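Long-range contacts in S3-RNase (Pyrus pyrifolia, PDB 1IQQ), which cleaves RNA as a T2-family ribonuclease of the pear pistil and is responsible for gametophytic self-incompatibility, the rejection of self pollen: residues Y1-T7 and G34-M40; Q8-V14 and E163-I167; N18-D24 and N70-R74; W81-W85 and N98-F103. All coordinates share one frame; numbering follows the deposited sequence.

Contact 1 of 4, residues Y1-T7 and G34-M40; sequences YDYFQFT and GLWPSNM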
# COMPACT_ATOMS: atom_id res chain seq x y z
N TYR A 1 18.18 1.94 5.68
CA TYR A 1 17.27 1.35 4.63
C TYR A 1 17.81 1.70 3.25
O TYR A 1 18.62 2.62 3.13
CB TYR A 1 15.84 1.88 4.84
CG TYR A 1 15.60 3.30 4.42
CD1 TYR A 1 15.02 3.57 3.17
CD2 TYR A 1 15.97 4.36 5.24
CE1 TYR A 1 14.85 4.88 2.76
CE2 TYR A 1 15.80 5.63 4.85
CZ TYR A 1 15.25 5.90 3.59
OH TYR A 1 15.12 7.21 3.21
N ASP A 2 17.34 0.99 2.22
CA ASP A 2 17.79 1.25 0.84
C ASP A 2 16.74 1.93 -0.02
O ASP A 2 17.08 2.74 -0.88
CB ASP A 2 18.13 -0.05 0.09
CG ASP A 2 19.26 -0.83 0.73
OD1 ASP A 2 20.18 -0.15 1.27
OD2 ASP A 2 19.21 -2.07 0.65
N TYR A 3 15.46 1.61 0.18
CA TYR A 3 14.42 2.15 -0.75
C TYR A 3 13.10 2.07 -0.03
O TYR A 3 13.05 1.59 1.12
CB TYR A 3 14.40 1.31 -2.03
CG TYR A 3 13.74 -0.07 -1.94
CD1 TYR A 3 12.44 -0.27 -2.41
CD2 TYR A 3 14.43 -1.18 -1.41
CE1 TYR A 3 11.81 -1.49 -2.34
CE2 TYR A 3 13.80 -2.44 -1.38
CZ TYR A 3 12.46 -2.59 -1.84
OH TYR A 3 11.83 -3.81 -1.68
N PHE A 4 12.04 2.61 -0.63
CA PHE A 4 10.72 2.52 -0.02
C PHE A 4 9.74 1.67 -0.80
O PHE A 4 9.73 1.66 -2.06
CB PHE A 4 10.06 3.91 -0.01
CG PHE A 4 10.63 4.84 0.99
CD1 PHE A 4 11.47 5.85 0.60
CD2 PHE A 4 10.26 4.72 2.32
CE1 PHE A 4 11.95 6.81 1.58
CE2 PHE A 4 10.72 5.65 3.28
CZ PHE A 4 11.54 6.66 2.92
N GLN A 5 8.89 0.98 -0.06
CA GLN A 5 7.73 0.29 -0.62
C GLN A 5 6.51 1.04 -0.14
O GLN A 5 6.28 1.14 1.08
CB GLN A 5 7.60 -1.12 -0.09
CG GLN A 5 8.72 -2.05 -0.67
CD GLN A 5 8.55 -3.46 -0.17
OE1 GLN A 5 7.75 -4.25 -0.71
NE2 GLN A 5 9.25 -3.77 0.90
N PHE A 6 5.69 1.55 -1.05
CA PHE A 6 4.42 2.21 -0.67
C PHE A 6 3.34 1.29 -1.13
O PHE A 6 3.05 1.18 -2.33
CB PHE A 6 4.36 3.58 -1.37
CG PHE A 6 3.12 4.40 -1.05
CD1 PHE A 6 2.54 5.15 -2.03
CD2 PHE A 6 2.60 4.47 0.23
CE1 PHE A 6 1.43 6.01 -1.72
CE2 PHE A 6 1.52 5.30 0.56
CZ PHE A 6 0.93 6.08 -0.42
N THR A 7 2.71 0.61 -0.17
CA THR A 7 1.72 -0.44 -0.50
C THR A 7 0.32 0.02 -0.22
O THR A 7 0.05 0.60 0.86
CB THR A 7 2.00 -1.64 0.37
OG1 THR A 7 3.34 -2.11 0.12
CG2 THR A 7 1.02 -2.81 -0.01
N GLY A 34 0.83 0.46 3.84
CA GLY A 34 2.07 0.74 4.51
C GLY A 34 3.00 1.61 3.69
O GLY A 34 2.88 1.71 2.45
N LEU A 35 3.97 2.20 4.38
CA LEU A 35 5.11 2.90 3.73
C LEU A 35 6.32 2.34 4.49
O LEU A 35 6.55 2.68 5.68
CB LEU A 35 5.05 4.40 3.85
CG LEU A 35 5.76 5.41 2.86
CD1 LEU A 35 6.39 6.68 3.52
CD2 LEU A 35 6.52 4.76 1.69
N TRP A 36 7.00 1.44 3.81
CA TRP A 36 8.09 0.71 4.44
C TRP A 36 9.48 1.00 4.01
O TRP A 36 9.79 0.84 2.84
CB TRP A 36 7.96 -0.81 4.22
CG TRP A 36 6.70 -1.45 4.71
CD1 TRP A 36 5.69 -0.90 5.48
CD2 TRP A 36 6.35 -2.82 4.48
NE1 TRP A 36 4.73 -1.90 5.73
CE2 TRP A 36 5.13 -3.07 5.13
CE3 TRP A 36 6.96 -3.87 3.76
CZ2 TRP A 36 4.50 -4.35 5.11
CZ3 TRP A 36 6.34 -5.13 3.74
CH2 TRP A 36 5.13 -5.35 4.41
N PRO A 37 10.34 1.52 4.89
CA PRO A 37 11.76 1.71 4.54
C PRO A 37 12.17 0.22 4.35
O PRO A 37 11.89 -0.68 5.23
CB PRO A 37 12.36 2.29 5.83
CG PRO A 37 11.22 3.06 6.43
CD PRO A 37 10.01 2.16 6.18
N SER A 38 12.82 -0.10 3.24
CA SER A 38 13.10 -1.50 2.88
C SER A 38 14.51 -1.72 2.42
O SER A 38 15.18 -0.77 2.06
CB SER A 38 12.17 -1.91 1.72
OG SER A 38 10.84 -1.69 2.14
N ASN A 39 14.97 -2.97 2.46
CA ASN A 39 16.33 -3.30 2.02
C ASN A 39 16.30 -4.14 0.78
O ASN A 39 15.43 -5.01 0.59
CB ASN A 39 17.09 -4.07 3.12
CG ASN A 39 17.51 -3.18 4.27
OD1 ASN A 39 17.75 -1.97 4.12
ND2 ASN A 39 17.64 -3.78 5.45
N MET A 40 17.26 -3.83 -0.11
CA MET A 40 17.33 -4.58 -1.36
C MET A 40 17.77 -6.02 -1.09
O MET A 40 17.31 -6.94 -1.76
CB MET A 40 18.33 -3.91 -2.33
CG MET A 40 17.94 -2.50 -2.80
SD MET A 40 16.57 -2.68 -3.92
CE MET A 40 17.35 -3.35 -5.30
O HOH W 1 12.61 -5.39 0.30
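An antiparallel pair of strands, 3-7 against 34-38, carries this contact and ends in a classic beta bulge where Asp2 and Tyr3 both face Ser38. The bulge is evident from Ser38 O, which accepts from Asp2 N at 2.8 Å and from Tyr3 N at 3.0 Å, the two donors arriving from opposite faces of the carbonyl plane. Asp2 continues the pairing beyond the strand: its OD2 takes Met40 N at 2.7 Å through the anti lone pair, with an N-H...O angle of 167°. With an alanine at Asp2 the carboxylate is gone, and Met40 N would probably lose its acceptor, the chain after strand 34-38 being less firmly held. Next to it, Ser38 CB lies over one face of the Tyr3 ring, 3.8 Å from the centroid, in a CH-pi contact, while Met40 SD approaches the ring obliquely. Gln5, extended beyond CG, sends NE2 to Ser38 OG at 2.9 Å with the hydroxyl in the amide plane; that hydroxyl in turn donates to Trp36 O. Among Phe4, Phe6, Leu35 and Pro37, Leu35 CD2 touches Phe4 CD2 at 3.8 Å. Trp36 stacks on the active-site His88, placing this bulged antiparallel ladder beside the catalytic site of the T2 ribonuclease fold.

Contact 2 of 4, residues Q8-V14 and E163-I167; sequences QQYQLAV and ELVEI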
# COMPACT_ATOMS: atom_id res chain seq x y z
N GLN A 8 -0.57 -0.17 -1.18
CA GLN A 8 -2.01 0.17 -1.04
C GLN A 8 -2.79 -1.13 -1.18
O GLN A 8 -2.36 -2.10 -1.83
CB GLN A 8 -2.40 1.18 -2.12
CG GLN A 8 -1.73 2.56 -1.83
CD GLN A 8 -2.03 3.53 -2.94
OE1 GLN A 8 -3.16 3.66 -3.35
NE2 GLN A 8 -0.98 4.26 -3.39
N GLN A 9 -3.95 -1.15 -0.53
CA GLN A 9 -4.81 -2.37 -0.44
C GLN A 9 -6.20 -2.07 -0.88
O GLN A 9 -6.74 -1.00 -0.53
CB GLN A 9 -4.80 -2.91 1.01
CG GLN A 9 -5.42 -1.92 2.02
CD GLN A 9 -5.28 -2.36 3.45
OE1 GLN A 9 -5.58 -1.56 4.38
NE2 GLN A 9 -4.87 -3.59 3.68
N TYR A 10 -6.81 -2.97 -1.67
CA TYR A 10 -8.18 -2.80 -2.18
C TYR A 10 -9.11 -3.33 -1.09
O TYR A 10 -9.13 -4.52 -0.82
CB TYR A 10 -8.26 -3.63 -3.47
CG TYR A 10 -9.64 -3.60 -4.08
CD1 TYR A 10 -10.33 -2.43 -4.25
CD2 TYR A 10 -10.23 -4.76 -4.55
CE1 TYR A 10 -11.59 -2.37 -4.87
CE2 TYR A 10 -11.46 -4.75 -5.16
CZ TYR A 10 -12.16 -3.56 -5.33
OH TYR A 10 -13.46 -3.52 -5.87
N GLN A 11 -9.82 -2.39 -0.45
CA GLN A 11 -10.57 -2.75 0.76
C GLN A 11 -11.55 -3.92 0.59
O GLN A 11 -11.61 -4.76 1.47
CB GLN A 11 -11.32 -1.50 1.26
CG GLN A 11 -10.41 -0.34 1.62
CD GLN A 11 -11.22 0.81 2.18
OE1 GLN A 11 -12.45 0.70 2.39
NE2 GLN A 11 -10.56 1.92 2.45
N LEU A 12 -12.26 -3.93 -0.54
CA LEU A 12 -13.25 -5.01 -0.78
C LEU A 12 -12.59 -6.35 -0.69
O LEU A 12 -13.12 -7.30 -0.07
CB LEU A 12 -13.90 -4.83 -2.16
CG LEU A 12 -15.12 -5.72 -2.42
CD1 LEU A 12 -16.40 -5.10 -1.73
CD2 LEU A 12 -15.41 -5.78 -3.90
N ALA A 13 -11.40 -6.49 -1.25
CA ALA A 13 -10.71 -7.76 -1.20
C ALA A 13 -10.06 -8.07 0.13
O ALA A 13 -10.02 -9.23 0.59
CB ALA A 13 -9.64 -7.80 -2.35
N VAL A 14 -9.51 -7.06 0.79
CA VAL A 14 -8.92 -7.26 2.12
C VAL A 14 -9.98 -7.85 3.05
O VAL A 14 -9.68 -8.75 3.83
CB VAL A 14 -8.46 -5.89 2.73
CG1 VAL A 14 -7.93 -6.05 4.16
CG2 VAL A 14 -7.34 -5.31 1.84
N GLU A 163 -8.49 -12.86 -6.80
CA GLU A 163 -8.69 -11.40 -6.86
C GLU A 163 -7.45 -10.60 -6.48
O GLU A 163 -6.58 -11.03 -5.71
CB GLU A 163 -9.78 -10.98 -5.95
CG GLU A 163 -9.70 -11.51 -4.68
CD GLU A 163 -11.12 -11.48 -4.09
OE1 GLU A 163 -12.07 -11.74 -4.83
OE2 GLU A 163 -11.24 -11.21 -2.92
N LEU A 164 -7.37 -9.42 -7.10
CA LEU A 164 -6.28 -8.44 -6.80
C LEU A 164 -6.52 -7.88 -5.37
O LEU A 164 -7.65 -7.50 -5.00
CB LEU A 164 -6.41 -7.30 -7.83
CG LEU A 164 -5.43 -6.15 -7.67
CD1 LEU A 164 -3.95 -6.72 -7.94
CD2 LEU A 164 -5.76 -5.06 -8.70
N VAL A 165 -5.45 -7.78 -4.59
CA VAL A 165 -5.59 -7.31 -3.20
C VAL A 165 -4.64 -6.13 -2.90
O VAL A 165 -5.09 -5.16 -2.26
CB VAL A 165 -5.26 -8.41 -2.21
CG1 VAL A 165 -5.64 -7.94 -0.76
CG2 VAL A 165 -6.07 -9.69 -2.57
N GLU A 166 -3.37 -6.16 -3.31
CA GLU A 166 -2.47 -5.05 -2.98
C GLU A 166 -1.61 -4.68 -4.17
O GLU A 166 -1.28 -5.56 -5.02
CB GLU A 166 -1.47 -5.36 -1.80
CG GLU A 166 -2.13 -5.70 -0.50
CD GLU A 166 -1.13 -5.94 0.61
OE1 GLU A 166 0.02 -6.24 0.40
OE2 GLU A 166 -1.56 -5.84 1.79
N ILE A 167 -1.28 -3.39 -4.24
CA ILE A 167 -0.35 -2.90 -5.28
C ILE A 167 0.66 -2.03 -4.56
O ILE A 167 0.28 -1.14 -3.78
CB ILE A 167 -1.05 -2.13 -6.39
CG1 ILE A 167 -1.81 -3.12 -7.29
CG2 ILE A 167 0.00 -1.40 -7.27
CD1 ILE A 167 -2.68 -2.50 -8.41
O HOH W 2 -3.99 -6.07 2.63
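The Tyr10 ring meets Leu164 O at its edge, where CD2 comes within 3.8 Å of that oxygen, and carries Leu12 CB over one face, offset toward the rim. Phe30 and Tyr200 also meet this ring, the latter edge-to-face. With CG anti to the backbone N (chi1 178°), the ring is carried away from Val165, whose carbonyl stays with the Tyr10 backbone: Tyr10 N donates to Val165 O at 2.8 Å and an angle of 169°. Two residues earlier, Gln8 and Ile167 form an antiparallel hydrogen-bonded pair, Gln8 N to Ile167 O and Ile167 N to Gln8 O both measuring 2.9 Å. Gln9 and Glu166 make the intervening non-hydrogen-bonded pair. Their side chains run along the same face of the sheet, and a water joins the ends, accepting from Gln9 NE2 at 2.8 Å and donating to Glu166 OE2. Gln9 probably binds the 3'-phosphate end of RNA, as in related T2 enzymes, and its side chain lies against His33. Where the strand turns into helix 11-14, Ala13 CB sits 3.3 Å from Leu164 O and also touches Val165 CG2 at 4.0 Å, while the Val14 and Val165 side chains cross at about a right angle, CG2 meeting CG1. Strand 3-10 thus lies between strands 30-38 and 161-171. Val165 and Glu166 form a classic bulge opposite Lys154 of strand 152-158; Ile167 packs on helix 135-143.

Contact 3 of 4, residues N18-D24 and N70-R74; sequences NRTLCKD and NVFDR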
# COMPACT_ATOMS: atom_id res chain seq x y z
N ASN A 18 -9.73 -13.09 5.20
CA ASN A 18 -9.42 -14.08 6.25
C ASN A 18 -10.43 -14.19 7.34
O ASN A 18 -11.48 -13.58 7.24
CB ASN A 18 -7.99 -13.87 6.87
CG ASN A 18 -7.83 -12.56 7.72
OD1 ASN A 18 -6.67 -12.18 8.07
ND2 ASN A 18 -8.94 -11.90 8.07
N ARG A 19 -10.10 -14.98 8.37
CA ARG A 19 -11.03 -15.21 9.48
C ARG A 19 -11.30 -13.95 10.30
O ARG A 19 -12.06 -14.00 11.30
CB ARG A 19 -10.51 -16.33 10.39
CG ARG A 19 -10.41 -17.70 9.73
CD ARG A 19 -11.66 -18.52 10.01
NE ARG A 19 -12.75 -18.20 9.09
CZ ARG A 19 -14.03 -18.40 9.36
NH1 ARG A 19 -14.41 -18.92 10.53
NH2 ARG A 19 -14.95 -18.12 8.43
N THR A 20 -10.68 -12.83 9.93
CA THR A 20 -10.97 -11.59 10.67
C THR A 20 -11.96 -10.78 9.85
O THR A 20 -11.76 -10.41 8.71
CB THR A 20 -9.73 -10.76 11.01
OG1 THR A 20 -8.86 -11.53 11.86
CG2 THR A 20 -10.14 -9.49 11.74
N LEU A 21 -13.08 -10.59 10.48
CA LEU A 21 -14.15 -9.88 9.86
C LEU A 21 -13.84 -8.36 9.81
O LEU A 21 -13.22 -7.86 10.73
CB LEU A 21 -15.35 -10.12 10.77
CG LEU A 21 -16.65 -9.48 10.40
CD1 LEU A 21 -17.35 -10.41 9.48
CD2 LEU A 21 -17.52 -9.24 11.62
N CYS A 22 -14.23 -7.65 8.75
CA CYS A 22 -14.18 -6.17 8.73
C CYS A 22 -15.49 -5.76 9.39
O CYS A 22 -16.55 -6.07 8.86
CB CYS A 22 -14.19 -5.63 7.30
SG CYS A 22 -12.52 -5.91 6.61
N LYS A 23 -15.43 -5.06 10.52
CA LYS A 23 -16.65 -4.67 11.22
C LYS A 23 -17.30 -3.49 10.49
O LYS A 23 -18.51 -3.20 10.63
CB LYS A 23 -16.33 -4.29 12.69
CG LYS A 23 -15.78 -5.35 13.62
CD LYS A 23 -15.51 -4.69 14.97
CE LYS A 23 -15.11 -5.67 16.05
NZ LYS A 23 -16.16 -6.68 16.27
N ASP A 24 -16.50 -2.75 9.70
CA ASP A 24 -17.00 -1.61 8.97
C ASP A 24 -17.11 -2.04 7.46
O ASP A 24 -16.27 -2.81 6.97
CB ASP A 24 -16.01 -0.42 9.07
CG ASP A 24 -15.63 -0.06 10.51
OD1 ASP A 24 -16.53 -0.01 11.37
OD2 ASP A 24 -14.43 0.15 10.79
N ASN A 70 -7.91 1.68 9.30
CA ASN A 70 -7.79 0.28 9.73
C ASN A 70 -9.15 -0.23 9.24
O ASN A 70 -10.21 0.08 9.81
CB ASN A 70 -7.76 0.21 11.29
CG ASN A 70 -7.80 -1.19 11.79
OD1 ASN A 70 -8.21 -2.10 11.09
ND2 ASN A 70 -7.44 -1.36 13.06
N VAL A 71 -9.13 -0.97 8.13
CA VAL A 71 -10.35 -1.45 7.51
C VAL A 71 -11.12 -2.46 8.34
O VAL A 71 -12.33 -2.64 8.10
CB VAL A 71 -10.04 -2.06 6.11
CG1 VAL A 71 -9.46 -0.98 5.22
CG2 VAL A 71 -9.09 -3.21 6.23
N PHE A 72 -10.47 -3.12 9.28
CA PHE A 72 -11.15 -4.13 10.11
C PHE A 72 -11.98 -3.48 11.22
O PHE A 72 -13.07 -4.01 11.57
CB PHE A 72 -10.11 -5.08 10.73
CG PHE A 72 -9.37 -5.86 9.68
CD1 PHE A 72 -9.92 -7.04 9.18
CD2 PHE A 72 -8.19 -5.40 9.16
CE1 PHE A 72 -9.31 -7.75 8.16
CE2 PHE A 72 -7.54 -6.11 8.11
CZ PHE A 72 -8.12 -7.28 7.61
N ASP A 73 -11.52 -2.35 11.75
CA ASP A 73 -12.25 -1.69 12.88
C ASP A 73 -11.66 -0.29 13.03
O ASP A 73 -10.54 -0.14 13.59
CB ASP A 73 -12.06 -2.52 14.14
CG ASP A 73 -12.86 -1.99 15.34
OD1 ASP A 73 -13.46 -0.91 15.24
OD2 ASP A 73 -12.84 -2.69 16.36
N ARG A 74 -12.41 0.68 12.53
CA ARG A 74 -11.96 2.06 12.59
C ARG A 74 -11.77 2.59 14.03
O ARG A 74 -11.07 3.59 14.25
CB ARG A 74 -12.90 2.97 11.82
CG ARG A 74 -14.27 3.18 12.45
CD ARG A 74 -15.07 4.20 11.64
NE ARG A 74 -14.19 5.31 11.30
CZ ARG A 74 -14.36 6.15 10.28
NH1 ARG A 74 -15.40 6.03 9.44
NH2 ARG A 74 -13.44 7.09 10.07
O HOH W 3 -13.89 -1.94 5.95
O HOH W 4 -12.71 0.87 8.94
O HOH W 5 -16.07 0.10 14.01
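Asp24 OD2 is gripped by a backbone amide and a water: Arg74 N donates to it at 2.7 Å, nearly along its C-O axis, and a second donor, a water, bridges it to Asn70 O. The other carboxylate oxygen, OD1, is linked through another water to Asp73 OD1, and a third water spans Asp24 O and Val71 O. Three waters therefore complete the polar seam beside two direct bonds, the second being Lys23 N to Phe72 O at 2.8 Å with an N-H...O angle of 170°. Arg74 CB and CG also lie against Asp24 OD2, the nearer, CB, at 3.4 Å. The guanidinium is turned 56° from the carboxylate and does not pair with it; NH2 makes instead a long, weak ion pair with Glu65. Lys23 lies obliquely across Asp73 through its aliphatic part, CD being 3.6 Å from Asp73 OD2, while Asp73 OD1 bonds to Thr75 OG1.

Apolar contact is centred on the Phe72 ring. Thr20 CG2 reaches Phe72 CD1 at 3.6 Å, and Leu21 O lies at the ring edge. Cys22 SG approaches obliquely, 4.3 Å from the ring centroid, as a sulfur-aromatic contact. The SG position follows from chi1 of -75°, which sets it beside the backbone N, and its disulfide to Cys15 ties this loop back to the region just after helix 11-14. Asn70 OD1 accepts from Phe72 N at 3.1 Å, so the segment 70-74 opens with an Asx turn, and Asn70 and Val71 probably belong to the site for the 3'-phosphate end of RNA, which this disulfide-anchored loop flanks.

Contact 4 of 4, residues W81-W85 and N98-F103; sequences WDKEW and NENHYF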
# COMPACT_ATOMS: atom_id res chain seq x y z
N TRP A 81 -2.24 3.22 13.78
CA TRP A 81 -1.24 4.15 13.23
C TRP A 81 0.03 4.19 14.11
O TRP A 81 1.18 4.31 13.56
CB TRP A 81 -1.84 5.53 13.12
CG TRP A 81 -2.92 5.63 12.10
CD1 TRP A 81 -2.97 4.99 10.89
CD2 TRP A 81 -4.13 6.36 12.24
NE1 TRP A 81 -4.17 5.27 10.26
CE2 TRP A 81 -4.90 6.11 11.07
CE3 TRP A 81 -4.65 7.21 13.24
CZ2 TRP A 81 -6.17 6.65 10.86
CZ3 TRP A 81 -5.93 7.78 13.04
CH2 TRP A 81 -6.68 7.48 11.84
N ASP A 82 -0.13 4.15 15.45
CA ASP A 82 1.04 4.19 16.30
C ASP A 82 1.99 3.04 15.90
O ASP A 82 3.24 3.26 15.89
CB ASP A 82 0.60 3.96 17.75
CG ASP A 82 0.04 5.20 18.41
OD1 ASP A 82 0.02 6.30 17.85
OD2 ASP A 82 -0.37 5.05 19.56
N LYS A 83 1.46 1.85 15.64
CA LYS A 83 2.33 0.69 15.27
C LYS A 83 3.00 0.87 13.90
O LYS A 83 4.10 0.37 13.70
CB LYS A 83 1.57 -0.64 15.29
CG LYS A 83 0.96 -1.01 16.70
CD LYS A 83 0.23 -2.37 16.56
CE LYS A 83 -0.78 -2.59 17.67
NZ LYS A 83 -2.22 -2.30 17.24
N GLU A 84 2.28 1.48 12.96
CA GLU A 84 2.91 1.71 11.64
C GLU A 84 4.09 2.63 11.79
O GLU A 84 5.13 2.42 11.15
CB GLU A 84 1.88 2.33 10.66
CG GLU A 84 0.66 1.35 10.40
CD GLU A 84 1.04 0.06 9.71
OE1 GLU A 84 2.10 -0.08 9.03
OE2 GLU A 84 0.20 -0.87 9.85
N TRP A 85 3.93 3.66 12.61
CA TRP A 85 5.06 4.53 12.85
C TRP A 85 6.17 3.78 13.57
O TRP A 85 7.33 3.86 13.21
CB TRP A 85 4.62 5.76 13.65
CG TRP A 85 5.77 6.46 14.31
CD1 TRP A 85 6.01 6.52 15.66
CD2 TRP A 85 6.84 7.13 13.67
NE1 TRP A 85 7.20 7.19 15.89
CE2 TRP A 85 7.71 7.58 14.67
CE3 TRP A 85 7.14 7.40 12.32
CZ2 TRP A 85 8.88 8.28 14.38
CZ3 TRP A 85 8.27 8.09 12.03
CH2 TRP A 85 9.16 8.53 13.07
N ASN A 98 9.90 12.49 11.57
CA ASN A 98 9.22 12.27 12.84
C ASN A 98 7.87 11.68 12.49
O ASN A 98 7.50 11.58 11.30
CB ASN A 98 9.08 13.65 13.55
CG ASN A 98 8.19 14.63 12.78
OD1 ASN A 98 6.96 14.52 12.74
ND2 ASN A 98 8.81 15.65 12.19
N GLU A 99 7.11 11.30 13.51
CA GLU A 99 5.81 10.66 13.27
C GLU A 99 4.84 11.46 12.43
O GLU A 99 4.15 10.93 11.56
CB GLU A 99 5.18 10.32 14.64
CG GLU A 99 3.81 9.68 14.56
CD GLU A 99 3.26 9.25 15.91
OE1 GLU A 99 4.01 9.11 16.89
OE2 GLU A 99 2.02 9.02 15.95
N ASN A 100 4.70 12.74 12.74
CA ASN A 100 3.77 13.55 11.95
C ASN A 100 4.27 13.65 10.47
O ASN A 100 3.46 13.52 9.51
CB ASN A 100 3.65 14.97 12.58
CG ASN A 100 2.78 14.96 13.79
OD1 ASN A 100 1.65 14.45 13.75
ND2 ASN A 100 3.28 15.53 14.89
N HIS A 101 5.58 13.84 10.28
CA HIS A 101 6.14 13.94 8.95
C HIS A 101 5.94 12.65 8.18
O HIS A 101 5.71 12.67 6.97
CB HIS A 101 7.64 14.33 9.05
CG HIS A 101 8.33 14.48 7.73
ND1 HIS A 101 7.88 15.33 6.72
CD2 HIS A 101 9.47 13.94 7.30
CE1 HIS A 101 8.75 15.28 5.71
NE2 HIS A 101 9.72 14.46 6.04
N TYR A 102 6.02 11.52 8.88
CA TYR A 102 5.77 10.24 8.22
C TYR A 102 4.36 10.17 7.62
O TYR A 102 4.19 9.82 6.42
CB TYR A 102 5.90 9.11 9.27
CG TYR A 102 5.63 7.73 8.79
CD1 TYR A 102 6.35 7.20 7.69
CD2 TYR A 102 4.70 6.88 9.47
CE1 TYR A 102 6.16 5.85 7.25
CE2 TYR A 102 4.51 5.59 9.06
CZ TYR A 102 5.24 5.04 7.95
OH TYR A 102 5.07 3.75 7.55
N PHE A 103 3.35 10.51 8.38
CA PHE A 103 2.01 10.46 7.88
C PHE A 103 1.75 11.56 6.87
O PHE A 103 1.02 11.35 5.91
CB PHE A 103 1.07 10.50 9.08
CG PHE A 103 1.07 9.23 9.89
CD1 PHE A 103 0.72 7.99 9.32
CD2 PHE A 103 1.48 9.25 11.24
CE1 PHE A 103 0.80 6.84 10.10
CE2 PHE A 103 1.54 8.10 12.01
CZ PHE A 103 1.21 6.88 11.43
O HOH W 6 0.92 8.83 18.33
O HOH W 7 3.26 6.46 17.76
O HOH W 8 3.69 1.40 7.29
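Trp85 spreads its indole over the start of helix 99-112: Glu99 CA stands 3.6 Å from the centroid of the six-membered ring and only 9° off its normal, a CH-pi contact, and Glu99 N lies over the same ring system, 3.5 Å from Trp85 CH2. The extended Glu99 chain continues along the indole, bringing OE1 to Trp85 CD1. A chi1 of 161° swings the indole away from its own backbone N and onto Tyr102, whose CB is 3.7 Å from Trp85 CE3. An alanine here is likely to open a gap beneath the first turn of helix 99-112, taking away the surface on which Glu99 CA and CB and Tyr102 CB rest. Phe103 meets the other helix one turn earlier, at Trp81, its CZ 3.3 Å from Trp81 O, which lies at the ring edge, and 3.7 Å from Trp81 CB. Asp82 OD1 and Glu99 OE2 approach to 3.9 Å; Arg56 forms salt bridges with both and probably offsets their mutual repulsion, and waters also bridge the two carboxylates. A further water joins Tyr102 OH to Glu84 OE1 of the active site. Asn98, the N-cap, closes the helix start by accepting His101 N on OD1. The short segments cross at 98° with axes 10.7 Å apart, so bulky aromatic side chains fill the interval; Leu64 of helix 58-67 and Trp68 just after it pack against Phe103, and Tyr102 OH bonds to Leu35 O of strand 30-38.

Contacts 1 and 2 are successive parts of one sheet: both use strand 3-10, which pairs with 30-38 in the first and 161-171 in the second, their centres about 19 Å apart on opposite sides of the chain's centre. Contact 3, about 13 Å from contact 2 between centres, touches it through Val14 on Phe72 and Val71. Contact 4 joins helices 77-89 and 99-112 and touches contact 1 through the Tyr102 hydroxyl, their centres about 14 Å apart. Along the chain, contacts 3 and 4 follow in series within the loop closed by contact 2, whereas contacts 1 and 2 alternate. Contacts 1 and 4 adjoin catalytic residues, through Trp36 on His88 and through Glu84; contacts 2 and 3 carry residues that probably bind RNA.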